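Local atomic coordinates of 2',5'-phosphodiesterase 12 (PDB entry 4Z0V), a protein that belongs to the endonuclease/exonuclease/phosphatase family, holding a magnesium ion in a DNase I-like domain that follows an E-set-like N-terminal domain. Residues A135-Q140 with Q209-A214; Q181-A186 with G203-K208. One frame throughout, in Å; residues are numbered along the deposited sequence. Where two conformers were deposited one is given.

Interaction 1 of 2, residues A135-Q140 with Q209-A214; sequences ADTYAQ and QHEGLA
H210 and E211 meet A135, T137 and Y138 where the short helix 136-139, with A135 at its N-cap position, lies against the start of strand 211-218 in the DNase I-like fold. H210 touches first, and with its root rather than its ring: CB lies 3.7 Å from T137 OG1, and the imidazole meets this hydroxyl only obliquely. The ring instead has the CG of Q209 over one face.

E211 makes the largest share of the contact. Its CG sits in the crowded position between backbone N and carbonyl carbon (chi1 53°), and from there it touches three residues at once: A135 CB at 3.8 Å, T137 CG2 also at 3.8 Å and Y138 CE2 at 3.7 Å. The small side chain of A135 lets the strand come close to the helix start. Branched T137 serves two surfaces, its OG1 facing H210 while its CG2 methyl lies over the centre of the Y138 ring, 3.6 Å above the plane, a CH-pi contact.

The E211 chain bends at chi2 (77°), which brings CD round towards Y138, whose side chain comes within about 5 Å of the bound magnesium ion. A tyrosine suits this place because its ring reaches from the helix to the strand and ends in a hydroxyl donor. That hydroxyl gives a short hydrogen bond, Y138 OH to E211 OE2 at 2.6 Å, received on the anti side of the carboxylate, 15° out of its plane.

Interaction 2 of 2, residues Q181-A186 with G203-K208; sequences QEVDRA and GVFRIK. With MG (magnesium ion), chain B.
The F205 ring presents its edge to V183, with the carbonyl V183 O lying near the ring plane 3.3 Å from F205 CE1, where the slightly positive C-H rim suits an oxygen. Over the centre of one face lies the backbone N of I207, and the ring also stacks with F188. R185 meets the ring obliquely, its CA 3.7 Å from F205 CZ. The second flat group, the guanidinium of R185, has I207 CD1 over one face, and its NH2 lies 3.5 Å from I207 CG2. These guanidinium contacts hold for one of two deposited conformers, with the chain bent at chi3 (-69°), and are therefore less certain. Arginine suits this exposed site: its aliphatic part packs, CB lying 3.8 Å from I207 CD1, while the charged end stays at the surface.

V183 adds the apolar part. Its CG1, anti to the backbone N (chi1 178°), meets F205 CE1 at 3.8 Å as the two side chains run past each other in opposite directions.

E182 points away from this packing. Together with V183 it faces G212 in a G1 beta bulge, and its OE2 binds the magnesium ion at 2.0 Å, five waters completing six ligands. OE1 accepts a 2.7 Å hydrogen bond from water 1 and another from A135 N, which steadies the carboxylate; N132 ND2 bonds to OE2. D184 likewise turns away, its two oxygens taking the amides of D136 and T137.

In the fold this is a beta-alpha-beta crossover: strand 177-184, helix 185-198 and strand 201-207, with strand 211-218 lying between the two parallel strands and helix residue F188 packing on F205.

How the interactions relate
From the N terminus, strand 125-132 leads into 135-140, the first half of interaction 1, whose partner, 209-214, begins 69 residues after the end of the first segment. Inside that loop the chain passes helix 159-172 and strand 177-184 to reach 181-186, then helix 185-198 brings it back to 203-208, closing interaction 2. The shorter loop is therefore nested in the longer one, and the two do not cross. Segments 203-208 and 209-214 follow directly, their strands pairing as neighbours, with R206 N bonded to L213 O. Interaction 1 joins helix 136-139 to strand 211-218, and interaction 2 joins strand 177-184 and the start of helix 185-198 to edge strand 201-207 of the same sheet.

Interaction 1 of 2, residues A135-Q140 with Q209-A214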
loop_
_atom_site.group_PDB
_atom_site.type_symbol
_atom_site.label_atom_id
_atom_site.label_comp_id
_atom_site.label_asym_id
_atom_site.label_seq_id
_atom_site.Cartn_x
_atom_site.Cartn_y
_atom_site.Cartn_z
ATOM N N ALA A 135 1.047 1.276 -10.661
ATOM C CA ALA A 135 1.788 2.498 -10.856
ATOM C C ALA A 135 1.410 3.203 -12.155
ATOM O O ALA A 135 1.239 2.576 -13.217
ATOM C CB ALA A 135 3.283 2.233 -10.823
ATOM N N ASP A 136 1.292 4.529 -12.061
ATOM C CA ASP A 136 1.032 5.355 -13.241
ATOM C C ASP A 136 2.192 5.229 -14.233
ATOM O O ASP A 136 1.968 5.335 -15.438
ATOM C CB ASP A 136 0.853 6.827 -12.846
ATOM C CG ASP A 136 0.561 7.690 -14.053
ATOM O OD1 ASP A 136 -0.490 7.483 -14.678
ATOM O OD2 ASP A 136 1.424 8.512 -14.413
ATOM N N THR A 137 3.427 4.962 -13.743
ATOM C CA THR A 137 4.569 4.781 -14.660
ATOM C C THR A 137 4.232 3.664 -15.668
ATOM O O THR A 137 4.659 3.741 -16.821
ATOM C CB THR A 137 5.894 4.565 -13.920
ATOM O OG1 THR A 137 6.947 4.641 -14.880
ATOM C CG2 THR A 137 5.980 3.227 -13.215
ATOM N N TYR A 138 3.422 2.661 -15.252
ATOM C CA TYR A 138 3.004 1.588 -16.158
ATOM C C TYR A 138 1.634 1.851 -16.757
ATOM O O TYR A 138 1.464 1.645 -17.962
ATOM C CB TYR A 138 3.012 0.201 -15.489
ATOM C CG TYR A 138 4.284 -0.092 -14.714
ATOM C CD1 TYR A 138 5.524 -0.095 -15.346
ATOM C CD2 TYR A 138 4.254 -0.316 -13.337
ATOM C CE1 TYR A 138 6.706 -0.303 -14.629
ATOM C CE2 TYR A 138 5.434 -0.517 -12.604
ATOM C CZ TYR A 138 6.659 -0.505 -13.260
ATOM O OH TYR A 138 7.841 -0.701 -12.584
ATOM N N ALA A 139 0.664 2.325 -15.943
ATOM C CA ALA A 139 -0.729 2.512 -16.398
ATOM C C ALA A 139 -0.870 3.618 -17.472
ATOM O O ALA A 139 -1.779 3.533 -18.291
ATOM C CB ALA A 139 -1.630 2.834 -15.206
ATOM N N GLN A 140 0.032 4.606 -17.485
ATOM C CA GLN A 140 -0.047 5.760 -18.413
ATOM C C GLN A 140 0.240 5.414 -19.889
ATOM O O GLN A 140 -0.074 6.218 -20.765
ATOM C CB GLN A 140 0.957 6.847 -17.984
ATOM C CG GLN A 140 2.424 6.420 -18.240
ATOM C CD GLN A 140 3.492 7.364 -17.763
ATOM O OE1 GLN A 140 3.237 8.527 -17.455
ATOM N NE2 GLN A 140 4.733 6.873 -17.724
ATOM N N GLN A 209 12.883 2.320 -9.292
ATOM C CA GLN A 209 13.252 3.314 -10.282
ATOM C C GLN A 209 12.243 4.462 -10.263
ATOM O O GLN A 209 12.543 5.550 -9.775
ATOM C CB GLN A 209 13.376 2.704 -11.697
ATOM C CG GLN A 209 13.815 3.768 -12.705
ATOM C CD GLN A 209 14.161 3.180 -14.037
ATOM O OE1 GLN A 209 13.655 2.120 -14.447
ATOM N NE2 GLN A 209 14.975 3.901 -14.763
ATOM N N HIS A 210 11.053 4.225 -10.804
ATOM C CA HIS A 210 10.011 5.243 -10.876
ATOM C C HIS A 210 8.881 4.936 -9.889
ATOM O O HIS A 210 7.999 5.754 -9.706
ATOM C CB HIS A 210 9.469 5.320 -12.320
ATOM C CG HIS A 210 10.484 5.836 -13.280
ATOM N ND1 HIS A 210 11.279 6.941 -12.971
ATOM C CD2 HIS A 210 10.788 5.408 -14.528
ATOM C CE1 HIS A 210 12.047 7.137 -14.036
ATOM N NE2 HIS A 210 11.803 6.228 -14.990
ATOM N N GLU A 211 8.929 3.771 -9.245
ATOM C CA GLU A 211 7.893 3.390 -8.289
ATOM C C GLU A 211 8.483 2.455 -7.274
ATOM O O GLU A 211 9.537 1.853 -7.510
ATOM C CB GLU A 211 6.645 2.756 -8.994
ATOM C CG GLU A 211 6.890 1.581 -9.940
ATOM C CD GLU A 211 7.154 0.236 -9.287
ATOM O OE1 GLU A 211 6.775 0.061 -8.113
ATOM O OE2 GLU A 211 7.653 -0.676 -9.976
ATOM N N GLY A 212 7.778 2.289 -6.169
ATOM C CA GLY A 212 8.249 1.378 -5.142
ATOM C C GLY A 212 7.228 1.063 -4.085
ATOM O O GLY A 212 6.009 0.956 -4.340
ATOM N N LEU A 213 7.748 0.910 -2.896
ATOM C CA LEU A 213 6.987 0.449 -1.769
ATOM C C LEU A 213 6.722 1.551 -0.776
ATOM O O LEU A 213 7.608 2.366 -0.526
ATOM C CB LEU A 213 7.789 -0.647 -1.054
ATOM C CG LEU A 213 8.300 -1.859 -1.868
ATOM C CD1 LEU A 213 9.148 -2.750 -0.938
ATOM C CD2 LEU A 213 7.129 -2.671 -2.442
ATOM N N ALA A 214 5.543 1.497 -0.125
ATOM C CA ALA A 214 5.265 2.405 0.992
ATOM C C ALA A 214 4.638 1.644 2.153
ATOM O O ALA A 214 3.873 0.691 1.942
ATOM C CB ALA A 214 4.350 3.545 0.563
#

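Interaction 2 of 2, residues Q181-A186 with G203-K208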
loop_
_atom_site.group_PDB
_atom_site.type_symbol
_atom_site.label_atom_id
_atom_site.label_comp_id
_atom_site.label_asym_id
_atom_site.label_seq_id
_atom_site.Cartn_x
_atom_site.Cartn_y
_atom_site.Cartn_z
ATOM N N GLN A 181 2.308 -1.457 -2.752
ATOM C CA GLN A 181 3.271 -1.713 -3.812
ATOM C C GLN A 181 2.872 -0.914 -5.030
ATOM O O GLN A 181 1.718 -0.481 -5.138
ATOM C CB GLN A 181 3.392 -3.201 -4.162
ATOM C CG GLN A 181 3.629 -4.117 -2.938
ATOM C CD GLN A 181 2.343 -4.453 -2.219
ATOM O OE1 GLN A 181 1.290 -4.612 -2.829
ATOM N NE2 GLN A 181 2.391 -4.555 -0.900
ATOM N N GLU A 182 3.843 -0.663 -5.919
ATOM C CA GLU A 182 3.653 0.105 -7.163
ATOM C C GLU A 182 3.193 1.532 -6.856
ATOM O O GLU A 182 2.264 2.079 -7.487
ATOM C CB GLU A 182 2.714 -0.617 -8.146
ATOM C CG GLU A 182 3.407 -1.803 -8.812
ATOM C CD GLU A 182 2.711 -2.270 -10.071
ATOM O OE1 GLU A 182 2.194 -1.412 -10.817
ATOM O OE2 GLU A 182 2.692 -3.492 -10.324
ATOM N N VAL A 183 3.878 2.136 -5.892
ATOM C CA VAL A 183 3.628 3.519 -5.505
ATOM C C VAL A 183 4.569 4.411 -6.293
ATOM O O VAL A 183 5.782 4.356 -6.077
ATOM C CB VAL A 183 3.833 3.718 -3.969
ATOM C CG1 VAL A 183 3.608 5.193 -3.563
ATOM C CG2 VAL A 183 2.931 2.784 -3.153
ATOM N N ASP A 184 4.027 5.307 -7.104
ATOM C CA ASP A 184 4.893 6.263 -7.825
ATOM C C ASP A 184 5.391 7.321 -6.856
ATOM O O ASP A 184 4.716 7.606 -5.853
ATOM C CB ASP A 184 4.118 6.955 -8.968
ATOM C CG ASP A 184 3.500 6.024 -9.979
ATOM O OD1 ASP A 184 2.270 5.739 -9.860
ATOM O OD2 ASP A 184 4.191 5.685 -10.964
ATOM N N ARG A 185 6.573 7.912 -7.154
ATOM C CA ARG A 185 7.149 8.944 -6.295
ATOM C C ARG A 185 6.136 10.078 -6.029
ATOM O O ARG A 185 5.916 10.413 -4.864
ATOM C CB ARG A 185 8.471 9.511 -6.865
ATOM C CG ARG A 185 9.082 10.582 -5.951
ATOM C CD ARG A 185 10.384 11.193 -6.461
ATOM N NE ARG A 185 11.520 10.263 -6.443
ATOM C CZ ARG A 185 12.169 9.873 -5.349
ATOM N NH1 ARG A 185 11.782 10.294 -4.151
ATOM N NH2 ARG A 185 13.191 9.038 -5.442
ATOM N N ALA A 186 5.497 10.660 -7.071
ATOM C CA ALA A 186 4.523 11.752 -6.892
ATOM C C ALA A 186 3.243 11.271 -6.217
ATOM O O ALA A 186 2.609 12.055 -5.521
ATOM C CB ALA A 186 4.182 12.401 -8.237
ATOM N N GLY A 203 3.834 7.830 6.881
ATOM C CA GLY A 203 4.387 6.830 5.977
ATOM C C GLY A 203 5.850 6.974 5.625
ATOM O O GLY A 203 6.454 8.045 5.809
ATOM N N VAL A 204 6.413 5.870 5.102
ATOM C CA VAL A 204 7.798 5.793 4.621
ATOM C C VAL A 204 7.773 5.169 3.212
ATOM O O VAL A 204 6.897 4.349 2.875
ATOM C CB VAL A 204 8.735 5.050 5.605
ATOM C CG1 VAL A 204 8.913 5.860 6.898
ATOM C CG2 VAL A 204 8.242 3.639 5.911
ATOM N N PHE A 205 8.703 5.613 2.370
ATOM C CA PHE A 205 8.727 5.224 0.955
ATOM C C PHE A 205 10.088 4.675 0.569
ATOM O O PHE A 205 11.111 5.254 0.939
ATOM C CB PHE A 205 8.372 6.466 0.108
ATOM C CG PHE A 205 8.310 6.287 -1.392
ATOM C CD1 PHE A 205 7.426 5.374 -1.969
ATOM C CD2 PHE A 205 9.058 7.103 -2.234
ATOM C CE1 PHE A 205 7.355 5.221 -3.366
ATOM C CE2 PHE A 205 8.981 6.961 -3.628
ATOM C CZ PHE A 205 8.122 6.023 -4.187
ATOM N N ARG A 206 10.092 3.583 -0.201
ATOM C CA ARG A 206 11.317 2.979 -0.737
ATOM C C ARG A 206 11.129 2.810 -2.242
ATOM O O ARG A 206 10.427 1.900 -2.670
ATOM C CB ARG A 206 11.631 1.651 -0.027
ATOM C CG ARG A 206 12.779 0.807 -0.648
ATOM C CD ARG A 206 14.110 1.554 -0.680
ATOM N NE ARG A 206 14.477 2.019 0.658
ATOM C CZ ARG A 206 15.531 2.772 0.945
ATOM N NH1 ARG A 206 16.351 3.180 -0.020
ATOM N NH2 ARG A 206 15.769 3.135 2.199
ATOM N N ILE A 207 11.715 3.715 -3.033
ATOM C CA ILE A 207 11.526 3.651 -4.477
ATOM C C ILE A 207 12.512 2.653 -5.108
ATOM O O ILE A 207 13.559 2.386 -4.525
ATOM C CB ILE A 207 11.639 5.068 -5.126
ATOM C CG1 ILE A 207 10.911 5.104 -6.496
ATOM C CG2 ILE A 207 13.106 5.566 -5.219
ATOM C CD1 ILE A 207 10.697 6.414 -7.055
ATOM N N LYS A 208 12.141 2.065 -6.259
ATOM C CA LYS A 208 13.038 1.237 -7.065
ATOM C C LYS A 208 13.583 2.206 -8.144
ATOM O O LYS A 208 14.519 2.963 -7.870
ATOM C CB LYS A 208 12.298 0.046 -7.654
ATOM C CG LYS A 208 12.244 -1.189 -6.802
ATOM C CD LYS A 208 12.033 -2.441 -7.659
ATOM C CE LYS A 208 10.699 -2.511 -8.368
ATOM N NZ LYS A 208 10.370 -3.906 -8.773
HETATM MG MG MG B . 1.518 -4.441 -11.657
HETATM O O HOH W 1 1.746 -2.866 -13.030
HETATM O O HOH W 2 3.228 -5.229 -12.648
HETATM O O HOH W 3 1.401 -6.205 -10.678
HETATM O O HOH W 4 0.250 -5.362 -13.119
HETATM O O HOH W 5 -0.189 -3.675 -10.678
#